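Local structure of putative NAD(P)H-dependent FMN-containing oxidoreductase YwqN (Bacillus subtilis, 1RLI) at residues H73-A78 with Q111-K116. The protein is a putative FMN-containing oxidoreductase of the SsuE family, thought to use NADPH as electron donor. Numbering follows the deposited sequence.
Sequences HILIFA and QQMSVK
The lead-in to strand 74-80 passes the link from helix 109-114 to strand 117-124, the parallel neighbour of 74-80 in the flavodoxin-like sheet. The backbones come closest at H73 and K116, whose CA atoms lie 5.0 Å apart; K116 CA sits 3.4 Å from H73 O, a CA-H...O contact. A backbone hydrogen bond from K116 N to M113 O (3.0 Å) closes the turn that ends the helix.

H73, which with K5 belongs to a platinum site of the crystal, starts away from 111-116, but with CG anti to the backbone N (chi1 -174°) its ring turns back so that NE2 lies 3.1 Å from V115 O, placed obliquely to the ring. L75 carries the apolar part: its CD1 touches K116 CD at 3.9 Å and meets M113 CE at 4.1 Å. The bent M113 chain crosses L75 at about a right angle, and both also pack on I69 and M148.

K116 runs extended past L75, then bends at chi4 (-61°), and its NZ donates to L70 O at the end of helix 62-70 and C72 O just beyond it. This buried lysine is thus apolar along its chain, while backbone carbonyls hold its ammonium and probably stabilise the charge.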
# COMPACT_ATOMS: atom_id res chain seq x y z
N HIS D 73 27.03 7.79 5.30
CA HIS D 73 26.62 6.41 5.03
C HIS D 73 25.16 6.16 5.41
O HIS D 73 24.50 5.30 4.82
CB HIS D 73 27.51 5.43 5.81
CG HIS D 73 27.25 4.00 5.48
ND1 HIS D 73 26.96 3.05 6.44
CD2 HIS D 73 27.23 3.35 4.30
CE1 HIS D 73 26.79 1.88 5.86
NE2 HIS D 73 26.94 2.03 4.56
N ILE D 74 24.68 6.89 6.41
CA ILE D 74 23.31 6.72 6.88
C ILE D 74 22.53 7.99 6.62
O ILE D 74 22.96 9.09 6.99
CB ILE D 74 23.27 6.43 8.39
CG1 ILE D 74 23.93 5.07 8.68
CG2 ILE D 74 21.83 6.46 8.89
CD1 ILE D 74 24.17 4.81 10.19
N LEU D 75 21.37 7.85 5.98
CA LEU D 75 20.55 9.03 5.70
C LEU D 75 19.19 8.90 6.37
O LEU D 75 18.50 7.90 6.16
CB LEU D 75 20.33 9.20 4.20
CG LEU D 75 21.56 9.27 3.29
CD1 LEU D 75 21.08 9.53 1.84
CD2 LEU D 75 22.50 10.37 3.76
N ILE D 76 18.80 9.92 7.14
CA ILE D 76 17.49 9.93 7.79
C ILE D 76 16.65 11.04 7.17
O ILE D 76 16.98 12.21 7.25
CB ILE D 76 17.61 10.18 9.32
CG1 ILE D 76 18.42 9.04 9.93
CG2 ILE D 76 16.22 10.24 9.96
CD1 ILE D 76 18.77 9.20 11.40
N PHE D 77 15.56 10.64 6.52
CA PHE D 77 14.67 11.60 5.87
C PHE D 77 13.57 11.88 6.85
O PHE D 77 12.82 10.98 7.20
CB PHE D 77 14.11 10.99 4.59
CG PHE D 77 15.14 10.80 3.53
CD1 PHE D 77 15.38 11.79 2.58
CD2 PHE D 77 15.93 9.65 3.51
CE1 PHE D 77 16.39 11.62 1.62
CE2 PHE D 77 16.93 9.49 2.56
CZ PHE D 77 17.15 10.49 1.62
N ALA D 78 13.48 13.13 7.31
CA ALA D 78 12.47 13.50 8.29
C ALA D 78 11.47 14.45 7.66
O ALA D 78 11.86 15.48 7.10
CB ALA D 78 13.14 14.15 9.50
N GLN D 111 25.82 5.01 -7.94
CA GLN D 111 26.60 4.02 -7.19
C GLN D 111 26.79 4.43 -5.73
O GLN D 111 26.60 3.62 -4.82
CB GLN D 111 27.97 3.81 -7.86
CG GLN D 111 28.70 2.52 -7.44
CD GLN D 111 29.07 2.49 -5.98
OE1 GLN D 111 29.71 3.41 -5.46
NE2 GLN D 111 28.68 1.42 -5.30
N GLN D 112 27.17 5.69 -5.52
CA GLN D 112 27.37 6.20 -4.16
C GLN D 112 26.10 6.08 -3.31
O GLN D 112 26.16 5.70 -2.14
CB GLN D 112 27.82 7.66 -4.19
CG GLN D 112 29.25 7.89 -4.65
CD GLN D 112 29.53 9.36 -4.88
OE1 GLN D 112 28.91 9.98 -5.74
NE2 GLN D 112 30.45 9.92 -4.11
N MET D 113 24.95 6.44 -3.88
CA MET D 113 23.72 6.34 -3.10
C MET D 113 23.35 4.87 -2.82
O MET D 113 22.80 4.56 -1.76
CB MET D 113 22.56 7.01 -3.85
CG MET D 113 22.68 8.53 -3.97
SD MET D 113 22.57 9.44 -2.40
CE MET D 113 20.79 9.67 -2.26
N SER D 114 23.68 3.98 -3.76
CA SER D 114 23.34 2.56 -3.63
C SER D 114 23.92 1.83 -2.43
O SER D 114 23.41 0.77 -2.07
CB SER D 114 23.71 1.80 -4.91
OG SER D 114 25.12 1.53 -4.97
N VAL D 115 24.98 2.36 -1.81
CA VAL D 115 25.54 1.68 -0.64
C VAL D 115 25.10 2.34 0.66
O VAL D 115 25.55 1.96 1.74
CB VAL D 115 27.11 1.60 -0.68
CG1 VAL D 115 27.55 0.81 -1.90
CG2 VAL D 115 27.72 2.99 -0.68
N LYS D 116 24.20 3.32 0.58
CA LYS D 116 23.74 4.01 1.79
C LYS D 116 22.53 3.33 2.42
O LYS D 116 21.82 2.58 1.77
CB LYS D 116 23.41 5.47 1.48
CG LYS D 116 24.62 6.26 0.95
CD LYS D 116 24.33 7.73 0.74
CE LYS D 116 25.50 8.44 0.04
NZ LYS D 116 26.78 8.38 0.82